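Local structure of alpha-l-arabinofuranosidase domain protein (4ATW) at residues Thr370-Gly375 and Ser385-Pro390; Tyr244-Thr249 and Asp298-Ile303; Gly117-Ile122 and Val164-Ile169. The protein probably hydrolyses terminal alpha-L-arabinofuranosyl groups of arabinose-containing glycans, as a thermostable alpha-L-arabinofuranosidase. All coordinates share one frame; numbering follows the deposited sequence.

Contact 1 of 3, residues Thr370-Gly375 and Ser385-Pro390; sequences TYNIEG and SVENAP
The Tyr371 ring carries the methyl of Ala389 on one face, with CB standing 3.4 Å above the ring plane and offset toward the rim, a CH-pi contact. At its edge, in plane, the carbonyl O of Pro390 comes to 3.7 Å from CE1 of Tyr371. The ring takes this place because CG sits in the crowded position between the backbone N and the carbonyl carbon; the rings of Phe391 and Tyr244 meet it from outside the pair. The other flat groups are the amides of Asn372 and Asn388, which lie side by side, point the same way and are turned 39° apart. The link is from backbone to side chain: the main-chain N of Asn388 donates to Asn372 OD1 at 3.1 Å, from above the plane of the Asn372 amide.

Farther along, Ile373 and Val386 form an antiparallel hydrogen-bonded pair. Ile373 N gives a nearly straight bond (168°) to Val386 O at 3.0 Å, and Val386 N returns one to Ile373 O at 3.1 Å. On the face shared with Tyr371, CG2 of Ile373 packs 3.7 Å from CB of Val386, while Ser248 and helix 250-265 cover parts of that side. The regular pairing breaks at Glu387 and Asn388, where the chain turns a corner and Asn388 adopts a positive phi of 64°. Such geometry is that of a distorted beta hairpin, here strands 360-376 and 383-398 in the C-terminal domain of the arabinofuranosidase family.

Contact 2 of 3, residues Tyr244-Thr249 and Asp298-Ile303; sequences YETVST and DLKDGI
Lys300 NZ is gripped by three oxygens: a salt bridge of 2.9 Å to Asp301 OD1, a weaker one of 3.2 Å to Asp298 OD1, and a weak hydrogen bond to Tyr286 OH. It reaches them because the lysine chain, starting anti to its own backbone N, bends at both chi3 and chi4 and folds back to the start of its helix. The approach to Asp301 OD1 is from above the carboxylate plane. Asp301 OD2 is used otherwise, taking Asp298 N at 3.1 Å and 171° on its anti lone pair as well as a salt bridge from Arg287, which also pairs with Asp298 OD2. With Asp298 OD1 accepting a long, weak bond from Asp301 N, the two aspartates form a capping box at the N terminus of helix 299-313. Arg287 NH1 lies close to Lys300 NZ, and the two carboxylates would probably offset the repulsion between these like charges.

That helix follows strand 276-284 of the parallel eight-stranded barrel, and the short helix 243-247 packed on it follows the preceding strand, 231-238. No hydrogen bond joins the two segments; the contact is by packing. Thr246 crosses the lysine chain at about a right angle, turning OG1, itself weakly hydrogen-bonded to Asp242 O, to Lys300 CE; its CB is 3.6 Å from that CE, and its CG2 faces Asp301 OD1 at 3.7 Å. Next to Thr246, Val247 lies alongside Ile303, about one turn past Lys300, with CG1 of Val247 3.6 Å from CG2 of Ile303. Tyr243 adds to this buried packing by touching both Lys300 and Ile303.

Contact 3 of 3, residues Gly117-Ile122 and Val164-Ile169; sequences GAEPYI and VKFWGI
Two backbone bonds fasten strand 119-122 to strand 166-169: Ile122 N donates to Phe166 O at 3.1 Å, and Gly168 N donates to Ile122 O at 2.8 Å, the latter on a lone pair and fairly straight (165°). Around them, Ile122 and Trp167 lie side by side. CB of Ile122 stands over one face of the indole in a CH-pi contact, and its CG2 comes to 3.5 Å from CZ3 of Trp167. CG1 of Val164 lies 3.7 Å above the plane of the Trp167 ring, while CG2 of Val164 touches both CD1 of Ile122 and CG of Pro120. A hydrogen bond from Trp167 NE1 to Val164 O, 2.9 Å long but bent, limits the turn of the indole. On the other face of the sheet Tyr121 crosses Phe166 at about a right angle, CD1 packing 3.5 Å from CB of Phe166.

The axes run 16° apart and 4.8 Å from each other, adjacent parallel strands connected through helices 131-141 and 148-156 in a beta-alpha-beta crossover of the TIM barrel. Near the start of the pair, Glu119 CG lies at the edge of the Phe166 ring, and OE1 makes a weak salt bridge of 3.4 Å with Lys165 NZ. An alanine here, without CG and the carboxylate, would probably leave this end less firmly held, losing packing at the Phe166 edge and across the Lys165 chain.

Farther out, Tyr121 OH hydrogen-bonds to Asp280 of strand 276-284, consistent with Tyr121 facing the barrel interior, since helices cover the face carrying Ile122 and Trp167. His19 meets the Phe166 ring edge-to-face. Leu138 and Cys141 of helix 131-141 cover Trp167.

From the N terminus, contact 3 comes first: it closes a loop of 41 residues that includes helices 131-141 and 148-156, and joins neighbouring strands of the parallel barrel. Contact 2 then closes 48 residues between helices 243-247 and 299-313. Contact 1 is last and shortest, a hairpin with nine residues between its segments. All three are in series; none nests in or crosses another. Contacts 1 and 2 touch, chiefly where Ser248 meets Tyr371, Ile373 and Val386, so helix 243-247 and the turn after it link barrel helices to the C-terminal beta domain. Contact 3 lies on the opposite side of the chain's centre from the other two, its centre about 29 Å from that of contact 2.

Contact 1 of 3, residues Thr370-Gly375 and Ser385-Pro390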
ATOM      1  N   THR A 370      22.823  -2.094  15.716  1.00 62.41           N
ATOM      2  CA  THR A 370      22.291  -1.228  14.645  1.00 61.80           C
ATOM      3  C   THR A 370      23.568  -0.990  13.838  1.00 57.85           C
ATOM      4  O   THR A 370      24.613  -1.563  14.111  1.00 67.50           O
ATOM      5  CB  THR A 370      22.046   0.080  15.486  1.00 58.30           C
ATOM      6  OG1 THR A 370      23.301   0.720  15.750  1.00 66.66           O
ATOM      7  CG2 THR A 370      21.331  -0.217  16.805  1.00 56.30           C
ATOM      8  N   TYR A 371      23.452  -0.129  12.832  1.00 58.46           N
ATOM      9  CA  TYR A 371      24.552   0.246  11.944  1.00 48.43           C
ATOM     10  C   TYR A 371      24.203   1.558  11.276  1.00 43.62           C
ATOM     11  O   TYR A 371      23.095   2.089  11.408  1.00 37.05           O
ATOM     12  CB  TYR A 371      24.792  -0.816  10.849  1.00 41.94           C
ATOM     13  CG  TYR A 371      23.596  -1.149   9.963  1.00 44.44           C
ATOM     14  CD1 TYR A 371      22.462  -1.778  10.492  1.00 45.25           C
ATOM     15  CD2 TYR A 371      23.591  -0.830   8.604  1.00 44.70           C
ATOM     16  CE1 TYR A 371      21.351  -2.083   9.703  1.00 39.53           C
ATOM     17  CE2 TYR A 371      22.462  -1.136   7.789  1.00 48.48           C
ATOM     18  CZ  TYR A 371      21.351  -1.767   8.367  1.00 39.87           C
ATOM     19  OH  TYR A 371      20.232  -2.105   7.646  1.00 42.18           O
ATOM     20  N   ASN A 372      25.168   2.091  10.559  1.00 36.25           N
ATOM     21  CA  ASN A 372      24.945   3.318   9.828  1.00 45.57           C
ATOM     22  C   ASN A 372      25.163   2.974   8.352  1.00 42.44           C
ATOM     23  O   ASN A 372      25.896   2.045   8.012  1.00 41.30           O
ATOM     24  CB  ASN A 372      25.930   4.392  10.279  1.00 50.84           C
ATOM     25  CG  ASN A 372      25.725   4.801  11.711  1.00 57.36           C
ATOM     26  OD1 ASN A 372      24.696   5.355  12.074  1.00 63.14           O
ATOM     27  ND2 ASN A 372      26.710   4.529  12.537  1.00 78.68           N
ATOM     28  N   ILE A 373      24.517   3.701   7.462  1.00 45.25           N
ATOM     29  CA  ILE A 373      24.718   3.394   6.075  1.00 47.30           C
ATOM     30  C   ILE A 373      24.593   4.630   5.186  1.00 59.62           C
ATOM     31  O   ILE A 373      24.112   5.700   5.611  1.00 46.83           O
ATOM     32  CB  ILE A 373      23.750   2.311   5.635  1.00 33.36           C
ATOM     33  CG1 ILE A 373      24.120   1.830   4.239  1.00 44.27           C
ATOM     34  CG2 ILE A 373      22.340   2.832   5.678  1.00 21.32           C
ATOM     35  CD1 ILE A 373      23.292   0.612   3.800  1.00 60.13           C
ATOM     36  N   GLU A 374      25.075   4.472   3.958  1.00 62.61           N
ATOM     37  CA  GLU A 374      25.047   5.526   2.968  1.00 59.78           C
ATOM     38  C   GLU A 374      24.884   4.783   1.666  1.00 58.57           C
ATOM     39  O   GLU A 374      25.603   3.815   1.403  1.00 57.16           O
ATOM     40  CB  GLU A 374      26.365   6.270   2.980  1.00 60.97           C
ATOM     41  CG  GLU A 374      26.257   7.712   2.597  1.00 78.46           C
ATOM     42  CD  GLU A 374      26.916   8.612   3.636  1.00 86.72           C
ATOM     43  OE1 GLU A 374      26.378   8.713   4.750  1.00 99.70           O
ATOM     44  OE2 GLU A 374      27.975   9.212   3.358  1.00 92.30           O
ATOM     45  N   GLY A 375      23.919   5.210   0.867  1.00 53.46           N
ATOM     46  CA  GLY A 375      23.698   4.542  -0.398  1.00 54.95           C
ATOM     47  C   GLY A 375      22.823   5.343  -1.326  1.00 53.18           C
ATOM     48  O   GLY A 375      22.586   6.523  -1.100  1.00 47.78           O
ATOM     49  N   SER A 385      21.068   8.549   3.397  1.00 40.86           N
ATOM     50  CA  SER A 385      21.824   7.977   4.507  1.00 56.45           C
ATOM     51  C   SER A 385      20.958   7.672   5.706  1.00 51.79           C
ATOM     52  O   SER A 385      20.086   8.454   6.040  1.00 58.95           O
ATOM     53  CB  SER A 385      22.925   8.927   4.935  1.00 55.00           C
ATOM     54  OG  SER A 385      22.351  10.117   5.392  1.00 64.83           O
ATOM     55  N   VAL A 386      21.204   6.539   6.353  1.00 46.22           N
ATOM     56  CA  VAL A 386      20.417   6.172   7.515  1.00 48.86           C
ATOM     57  C   VAL A 386      21.333   6.037   8.700  1.00 52.84           C
ATOM     58  O   VAL A 386      22.496   5.636   8.544  1.00 50.13           O
ATOM     59  CB  VAL A 386      19.697   4.855   7.310  1.00 41.86           C
ATOM     60  CG1 VAL A 386      18.946   4.480   8.579  1.00 52.94           C
ATOM     61  CG2 VAL A 386      18.753   4.976   6.138  1.00 54.88           C
ATOM     62  N   GLU A 387      20.820   6.384   9.878  1.00 50.23           N
ATOM     63  CA  GLU A 387      21.618   6.299  11.086  1.00 57.95           C
ATOM     64  C   GLU A 387      21.042   5.370  12.133  1.00 53.04           C
ATOM     65  O   GLU A 387      19.910   5.531  12.559  1.00 47.58           O
ATOM     66  CB  GLU A 387      21.800   7.669  11.709  1.00 60.24           C
ATOM     67  CG  GLU A 387      23.129   8.314  11.403  1.00 73.58           C
ATOM     68  CD  GLU A 387      23.370   9.520  12.288  1.00 89.57           C
ATOM     69  OE1 GLU A 387      22.536  10.459  12.245  1.00 86.62           O
ATOM     70  OE2 GLU A 387      24.383   9.526  13.033  1.00102.04           O
ATOM     71  N   ASN A 388      21.836   4.387  12.536  1.00 45.17           N
ATOM     72  CA  ASN A 388      21.439   3.447  13.546  1.00 37.50           C
ATOM     73  C   ASN A 388      20.279   2.602  13.154  1.00 38.78           C
ATOM     74  O   ASN A 388      19.302   2.498  13.885  1.00 46.15           O
ATOM     75  CB  ASN A 388      21.154   4.200  14.822  1.00 36.32           C
ATOM     76  CG  ASN A 388      22.406   4.804  15.400  1.00 33.93           C
ATOM     77  OD1 ASN A 388      22.346   5.546  16.365  1.00 52.36           O
ATOM     78  ND2 ASN A 388      23.559   4.471  14.817  1.00 40.98           N
ATOM     79  N   ALA A 389      20.415   1.982  11.992  1.00 35.05           N
ATOM     80  CA  ALA A 389      19.386   1.111  11.472  1.00 42.86           C
ATOM     81  C   ALA A 389      19.517  -0.229  12.203  1.00 43.83           C
ATOM     82  O   ALA A 389      20.600  -0.812  12.223  1.00 47.68           O
ATOM     83  CB  ALA A 389      19.602   0.924   9.987  1.00 25.95           C
ATOM     84  N   PRO A 390      18.429  -0.731  12.820  1.00 39.24           N
ATOM     85  CA  PRO A 390      18.556  -2.018  13.518  1.00 40.73           C
ATOM     86  C   PRO A 390      18.764  -3.231  12.597  1.00 33.84           C
ATOM     87  O   PRO A 390      18.303  -3.262  11.461  1.00 40.80           O
ATOM     88  CB  PRO A 390      17.251  -2.109  14.335  1.00 40.72           C
ATOM     89  CG  PRO A 390      16.281  -1.399  13.480  1.00 45.62           C
ATOM     90  CD  PRO A 390      17.086  -0.163  13.021  1.00 39.09           C
TER

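Contact 2 of 3, residues Tyr244-Thr249 and Asp298-Ile303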
ATOM      1  N   TYR A 244      21.793  -4.119   1.711  1.00 56.69           N
ATOM      2  CA  TYR A 244      21.555  -3.168   2.799  1.00 50.12           C
ATOM      3  C   TYR A 244      21.075  -1.798   2.373  1.00 50.37           C
ATOM      4  O   TYR A 244      20.210  -1.223   3.024  1.00 43.47           O
ATOM      5  CB  TYR A 244      22.813  -2.995   3.632  1.00 55.02           C
ATOM      6  CG  TYR A 244      23.152  -4.180   4.508  1.00 54.50           C
ATOM      7  CD1 TYR A 244      22.285  -4.607   5.499  1.00 52.84           C
ATOM      8  CD2 TYR A 244      24.370  -4.830   4.382  1.00 60.63           C
ATOM      9  CE1 TYR A 244      22.623  -5.652   6.348  1.00 47.50           C
ATOM     10  CE2 TYR A 244      24.720  -5.871   5.221  1.00 61.42           C
ATOM     11  CZ  TYR A 244      23.850  -6.281   6.202  1.00 58.61           C
ATOM     12  OH  TYR A 244      24.249  -7.325   7.020  1.00 57.43           O
ATOM     13  N   GLU A 245      21.650  -1.262   1.300  1.00 49.53           N
ATOM     14  CA  GLU A 245      21.216   0.039   0.823  1.00 44.06           C
ATOM     15  C   GLU A 245      19.722  -0.077   0.597  1.00 43.96           C
ATOM     16  O   GLU A 245      18.999   0.888   0.761  1.00 49.37           O
ATOM     17  CB  GLU A 245      21.895   0.414  -0.494  1.00 37.62           C
ATOM     18  CG  GLU A 245      23.371   0.672  -0.383  1.00 44.51           C
ATOM     19  CD  GLU A 245      23.948   1.334  -1.624  1.00 52.80           C
ATOM     20  OE1 GLU A 245      23.173   1.660  -2.553  1.00 43.97           O
ATOM     21  OE2 GLU A 245      25.182   1.542  -1.671  1.00 44.09           O
ATOM     22  N   THR A 246      19.256  -1.264   0.229  1.00 40.39           N
ATOM     23  CA  THR A 246      17.833  -1.449  -0.011  1.00 40.60           C
ATOM     24  C   THR A 246      17.018  -1.686   1.260  1.00 41.21           C
ATOM     25  O   THR A 246      16.071  -0.965   1.530  1.00 47.80           O
ATOM     26  CB  THR A 246      17.569  -2.595  -1.036  1.00 30.13           C
ATOM     27  OG1 THR A 246      18.150  -2.242  -2.297  1.00 22.34           O
ATOM     28  CG2 THR A 246      16.094  -2.787  -1.266  1.00  8.15           C
ATOM     29  N   VAL A 247      17.363  -2.679   2.062  1.00 45.54           N
ATOM     30  CA  VAL A 247      16.566  -2.906   3.268  1.00 42.39           C
ATOM     31  C   VAL A 247      16.655  -1.759   4.251  1.00 33.59           C
ATOM     32  O   VAL A 247      15.660  -1.396   4.840  1.00 28.13           O
ATOM     33  CB  VAL A 247      16.943  -4.208   4.035  1.00 42.98           C
ATOM     34  CG1 VAL A 247      16.677  -5.403   3.177  1.00 38.95           C
ATOM     35  CG2 VAL A 247      18.389  -4.167   4.464  1.00 52.07           C
ATOM     36  N   SER A 248      17.833  -1.180   4.418  1.00 25.68           N
ATOM     37  CA  SER A 248      17.987  -0.098   5.382  1.00 38.79           C
ATOM     38  C   SER A 248      17.118   1.148   5.150  1.00 44.01           C
ATOM     39  O   SER A 248      16.932   1.959   6.067  1.00 43.23           O
ATOM     40  CB  SER A 248      19.453   0.332   5.471  1.00 44.84           C
ATOM     41  OG  SER A 248      19.844   1.119   4.355  1.00 41.48           O
ATOM     42  N   THR A 249      16.572   1.299   3.946  1.00 33.31           N
ATOM     43  CA  THR A 249      15.761   2.459   3.681  1.00 42.83           C
ATOM     44  C   THR A 249      14.411   2.342   4.335  1.00 47.19           C
ATOM     45  O   THR A 249      13.567   3.220   4.160  1.00 62.36           O
ATOM     46  CB  THR A 249      15.523   2.693   2.186  1.00 50.63           C
ATOM     47  OG1 THR A 249      15.004   1.500   1.606  1.00 56.48           O
ATOM     48  CG2 THR A 249      16.799   3.115   1.487  1.00 58.38           C
ATOM     49  N   ASP A 298      13.150  -9.300  -6.047  1.00 55.43           N
ATOM     50  CA  ASP A 298      13.799 -10.458  -5.463  1.00 60.36           C
ATOM     51  C   ASP A 298      13.651 -10.420  -3.933  1.00 61.89           C
ATOM     52  O   ASP A 298      13.114  -9.449  -3.383  1.00 64.08           O
ATOM     53  CB  ASP A 298      15.270 -10.515  -5.877  1.00 66.11           C
ATOM     54  CG  ASP A 298      16.029  -9.266  -5.520  1.00 77.43           C
ATOM     55  OD1 ASP A 298      15.915  -8.814  -4.368  1.00 88.63           O
ATOM     56  OD2 ASP A 298      16.756  -8.745  -6.386  1.00 83.94           O
ATOM     57  N   LEU A 299      14.113 -11.471  -3.251  1.00 59.69           N
ATOM     58  CA  LEU A 299      14.007 -11.571  -1.786  1.00 54.69           C
ATOM     59  C   LEU A 299      14.463 -10.323  -1.026  1.00 53.17           C
ATOM     60  O   LEU A 299      13.862  -9.954  -0.019  1.00 50.84           O
ATOM     61  CB  LEU A 299      14.792 -12.781  -1.276  1.00 47.70           C
ATOM     62  CG  LEU A 299      14.732 -12.991   0.238  1.00 41.59           C
ATOM     63  CD1 LEU A 299      13.336 -13.320   0.692  1.00 35.22           C
ATOM     64  CD2 LEU A 299      15.672 -14.109   0.596  1.00 53.92           C
ATOM     65  N   LYS A 300      15.540  -9.697  -1.499  1.00 50.03           N
ATOM     66  CA  LYS A 300      16.061  -8.477  -0.905  1.00 42.14           C
ATOM     67  C   LYS A 300      14.894  -7.511  -0.748  1.00 56.07           C
ATOM     68  O   LYS A 300      14.615  -7.047   0.359  1.00 58.58           O
ATOM     69  CB  LYS A 300      17.092  -7.855  -1.835  1.00 39.85           C
ATOM     70  CG  LYS A 300      17.589  -6.484  -1.427  1.00 44.54           C
ATOM     71  CD  LYS A 300      18.596  -5.914  -2.457  1.00 50.70           C
ATOM     72  CE  LYS A 300      17.944  -5.080  -3.582  1.00 46.87           C
ATOM     73  NZ  LYS A 300      17.135  -5.828  -4.581  1.00 35.66           N
ATOM     74  N   ASP A 301      14.206  -7.235  -1.863  1.00 47.84           N
ATOM     75  CA  ASP A 301      13.083  -6.318  -1.887  1.00 31.07           C
ATOM     76  C   ASP A 301      11.956  -6.783  -1.008  1.00 37.31           C
ATOM     77  O   ASP A 301      11.300  -5.972  -0.349  1.00 49.13           O
ATOM     78  CB  ASP A 301      12.596  -6.154  -3.307  1.00 20.10           C
ATOM     79  CG  ASP A 301      13.709  -5.776  -4.252  1.00 39.86           C
ATOM     80  OD1 ASP A 301      14.489  -4.851  -3.924  1.00 41.32           O
ATOM     81  OD2 ASP A 301      13.810  -6.402  -5.330  1.00 39.85           O
ATOM     82  N   GLY A 302      11.722  -8.089  -0.991  1.00 46.25           N
ATOM     83  CA  GLY A 302      10.653  -8.624  -0.156  1.00 50.91           C
ATOM     84  C   GLY A 302      10.875  -8.364   1.332  1.00 48.83           C
ATOM     85  O   GLY A 302       9.924  -8.158   2.102  1.00 42.40           O
ATOM     86  N   ILE A 303      12.139  -8.397   1.742  1.00 49.70           N
ATOM     87  CA  ILE A 303      12.488  -8.138   3.133  1.00 54.16           C
ATOM     88  C   ILE A 303      12.163  -6.676   3.438  1.00 56.45           C
ATOM     89  O   ILE A 303      11.608  -6.373   4.490  1.00 47.11           O
ATOM     90  CB  ILE A 303      13.989  -8.424   3.397  1.00 56.43           C
ATOM     91  CG1 ILE A 303      14.234  -9.938   3.336  1.00 52.63           C
ATOM     92  CG2 ILE A 303      14.433  -7.804   4.716  1.00 41.04           C
ATOM     93  CD1 ILE A 303      13.388 -10.759   4.283  1.00 32.54           C
TER

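Contact 3 of 3, residues Gly117-Ile122 and Val164-Ile169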
ATOM      1  N   GLY A 117     -13.588  -8.076  -1.648  1.00 32.61           N
ATOM      2  CA  GLY A 117     -13.883  -7.492  -0.347  1.00 40.10           C
ATOM      3  C   GLY A 117     -13.008  -6.308   0.056  1.00 48.13           C
ATOM      4  O   GLY A 117     -12.624  -6.168   1.232  1.00 45.30           O
ATOM      5  N   ALA A 118     -12.682  -5.463  -0.926  1.00 41.13           N
ATOM      6  CA  ALA A 118     -11.860  -4.294  -0.685  1.00 39.16           C
ATOM      7  C   ALA A 118     -12.702  -3.047  -0.813  1.00 42.13           C
ATOM      8  O   ALA A 118     -13.632  -2.964  -1.602  1.00 47.77           O
ATOM      9  CB  ALA A 118     -10.702  -4.242  -1.654  1.00 46.20           C
ATOM     10  N   GLU A 119     -12.361  -2.069  -0.004  1.00 39.81           N
ATOM     11  CA  GLU A 119     -13.055  -0.815   0.022  1.00 31.13           C
ATOM     12  C   GLU A 119     -12.389  -0.015  -1.115  1.00 32.62           C
ATOM     13  O   GLU A 119     -11.162   0.138  -1.165  1.00 14.15           O
ATOM     14  CB  GLU A 119     -12.831  -0.189   1.406  1.00 28.70           C
ATOM     15  CG  GLU A 119     -13.761   0.896   1.731  1.00 44.36           C
ATOM     16  CD  GLU A 119     -15.147   0.389   1.849  1.00 51.38           C
ATOM     17  OE1 GLU A 119     -15.387  -0.373   2.811  1.00 30.24           O
ATOM     18  OE2 GLU A 119     -15.981   0.755   0.973  1.00 61.76           O
ATOM     19  N   PRO A 120     -13.192   0.475  -2.063  1.00 32.13           N
ATOM     20  CA  PRO A 120     -12.600   1.246  -3.164  1.00 25.07           C
ATOM     21  C   PRO A 120     -12.082   2.586  -2.663  1.00 28.28           C
ATOM     22  O   PRO A 120     -12.683   3.213  -1.760  1.00 25.02           O
ATOM     23  CB  PRO A 120     -13.758   1.410  -4.125  1.00 29.00           C
ATOM     24  CG  PRO A 120     -14.915   1.602  -3.139  1.00 30.99           C
ATOM     25  CD  PRO A 120     -14.667   0.546  -2.078  1.00 26.12           C
ATOM     26  N   TYR A 121     -10.962   3.001  -3.253  1.00 22.58           N
ATOM     27  CA  TYR A 121     -10.261   4.256  -2.959  1.00 15.15           C
ATOM     28  C   TYR A 121     -10.079   4.854  -4.342  1.00 17.77           C
ATOM     29  O   TYR A 121      -9.235   4.409  -5.080  1.00 32.65           O
ATOM     30  CB  TYR A 121      -8.908   3.933  -2.334  1.00  7.40           C
ATOM     31  CG  TYR A 121      -7.962   5.091  -2.089  1.00 30.56           C
ATOM     32  CD1 TYR A 121      -8.322   6.415  -2.354  1.00 36.90           C
ATOM     33  CD2 TYR A 121      -6.668   4.849  -1.642  1.00 25.97           C
ATOM     34  CE1 TYR A 121      -7.396   7.469  -2.191  1.00 39.88           C
ATOM     35  CE2 TYR A 121      -5.747   5.884  -1.474  1.00 41.10           C
ATOM     36  CZ  TYR A 121      -6.107   7.200  -1.760  1.00 42.80           C
ATOM     37  OH  TYR A 121      -5.148   8.220  -1.701  1.00 40.56           O
ATOM     38  N   ILE A 122     -10.876   5.844  -4.709  1.00 11.69           N
ATOM     39  CA  ILE A 122     -10.795   6.429  -6.044  1.00 19.39           C
ATOM     40  C   ILE A 122     -10.106   7.763  -5.981  1.00 24.85           C
ATOM     41  O   ILE A 122     -10.278   8.498  -4.999  1.00 25.08           O
ATOM     42  CB  ILE A 122     -12.186   6.679  -6.622  1.00 18.62           C
ATOM     43  CG1 ILE A 122     -12.846   5.361  -7.033  1.00 24.44           C
ATOM     44  CG2 ILE A 122     -12.073   7.636  -7.773  1.00 33.48           C
ATOM     45  CD1 ILE A 122     -14.321   5.463  -7.301  1.00  7.64           C
ATOM     46  N   VAL A 164     -18.161   4.918  -2.090  1.00 33.89           N
ATOM     47  CA  VAL A 164     -16.702   4.918  -2.079  1.00 35.73           C
ATOM     48  C   VAL A 164     -16.328   5.851  -0.951  1.00 39.41           C
ATOM     49  O   VAL A 164     -16.696   7.029  -0.976  1.00 46.29           O
ATOM     50  CB  VAL A 164     -16.145   5.440  -3.432  1.00 35.11           C
ATOM     51  CG1 VAL A 164     -14.634   5.413  -3.457  1.00 13.38           C
ATOM     52  CG2 VAL A 164     -16.691   4.561  -4.578  1.00 35.48           C
ATOM     53  N   LYS A 165     -15.603   5.330   0.035  1.00 37.26           N
ATOM     54  CA  LYS A 165     -15.223   6.116   1.221  1.00 37.61           C
ATOM     55  C   LYS A 165     -13.948   6.953   1.143  1.00 37.81           C
ATOM     56  O   LYS A 165     -13.803   7.932   1.871  1.00 38.55           O
ATOM     57  CB  LYS A 165     -15.116   5.180   2.432  1.00 40.82           C
ATOM     58  CG  LYS A 165     -16.327   4.298   2.626  1.00 45.79           C
ATOM     59  CD  LYS A 165     -16.137   3.406   3.807  1.00 41.47           C
ATOM     60  CE  LYS A 165     -17.278   2.409   3.954  1.00 46.50           C
ATOM     61  NZ  LYS A 165     -17.071   1.469   5.136  1.00 40.99           N
ATOM     62  N   PHE A 166     -13.023   6.569   0.275  1.00 32.08           N
ATOM     63  CA  PHE A 166     -11.780   7.289   0.187  1.00 35.06           C
ATOM     64  C   PHE A 166     -11.635   8.012  -1.131  1.00 38.34           C
ATOM     65  O   PHE A 166     -11.755   7.404  -2.184  1.00 43.98           O
ATOM     66  CB  PHE A 166     -10.604   6.322   0.343  1.00 40.69           C
ATOM     67  CG  PHE A 166     -10.582   5.572   1.655  1.00 39.25           C
ATOM     68  CD1 PHE A 166     -11.388   4.470   1.867  1.00 49.62           C
ATOM     69  CD2 PHE A 166      -9.736   5.965   2.680  1.00 56.30           C
ATOM     70  CE1 PHE A 166     -11.359   3.767   3.078  1.00 35.31           C
ATOM     71  CE2 PHE A 166      -9.703   5.269   3.892  1.00 50.44           C
ATOM     72  CZ  PHE A 166     -10.521   4.167   4.084  1.00 45.15           C
ATOM     73  N   TRP A 167     -11.353   9.306  -1.093  1.00 37.77           N
ATOM     74  CA  TRP A 167     -11.154  10.013  -2.355  1.00 40.85           C
ATOM     75  C   TRP A 167      -9.824  10.720  -2.407  1.00 40.84           C
ATOM     76  O   TRP A 167      -9.542  11.558  -1.568  1.00 38.05           O
ATOM     77  CB  TRP A 167     -12.287  11.004  -2.616  1.00 42.67           C
ATOM     78  CG  TRP A 167     -13.608  10.316  -2.873  1.00 32.14           C
ATOM     79  CD1 TRP A 167     -14.463   9.833  -1.938  1.00 32.77           C
ATOM     80  CD2 TRP A 167     -14.167   9.979  -4.146  1.00 14.78           C
ATOM     81  NE1 TRP A 167     -15.520   9.216  -2.542  1.00 30.10           N
ATOM     82  CE2 TRP A 167     -15.361   9.291  -3.901  1.00 27.81           C
ATOM     83  CE3 TRP A 167     -13.768  10.192  -5.469  1.00 26.87           C
ATOM     84  CZ2 TRP A 167     -16.173   8.809  -4.932  1.00 32.98           C
ATOM     85  CZ3 TRP A 167     -14.566   9.718  -6.490  1.00 32.69           C
ATOM     86  CH2 TRP A 167     -15.761   9.032  -6.216  1.00 36.04           C
ATOM     87  N   GLY A 168      -9.011  10.343  -3.393  1.00 45.75           N
ATOM     88  CA  GLY A 168      -7.697  10.926  -3.571  1.00 46.57           C
ATOM     89  C   GLY A 168      -7.904  12.190  -4.347  1.00 43.77           C
ATOM     90  O   GLY A 168      -8.321  12.135  -5.492  1.00 42.70           O
ATOM     91  N   ILE A 169      -7.613  13.329  -3.730  1.00 43.74           N
ATOM     92  CA  ILE A 169      -7.816  14.612  -4.385  1.00 32.30           C
ATOM     93  C   ILE A 169      -6.640  15.127  -5.201  1.00 36.36           C
ATOM     94  O   ILE A 169      -5.930  16.047  -4.804  1.00 33.48           O
ATOM     95  CB  ILE A 169      -8.195  15.617  -3.374  1.00 17.05           C
ATOM     96  CG1 ILE A 169      -9.463  15.133  -2.724  1.00 13.88           C
ATOM     97  CG2 ILE A 169      -8.372  16.973  -4.009  1.00 15.24           C
ATOM     98  CD1 ILE A 169      -9.974  16.037  -1.595  1.00 34.46           C
TER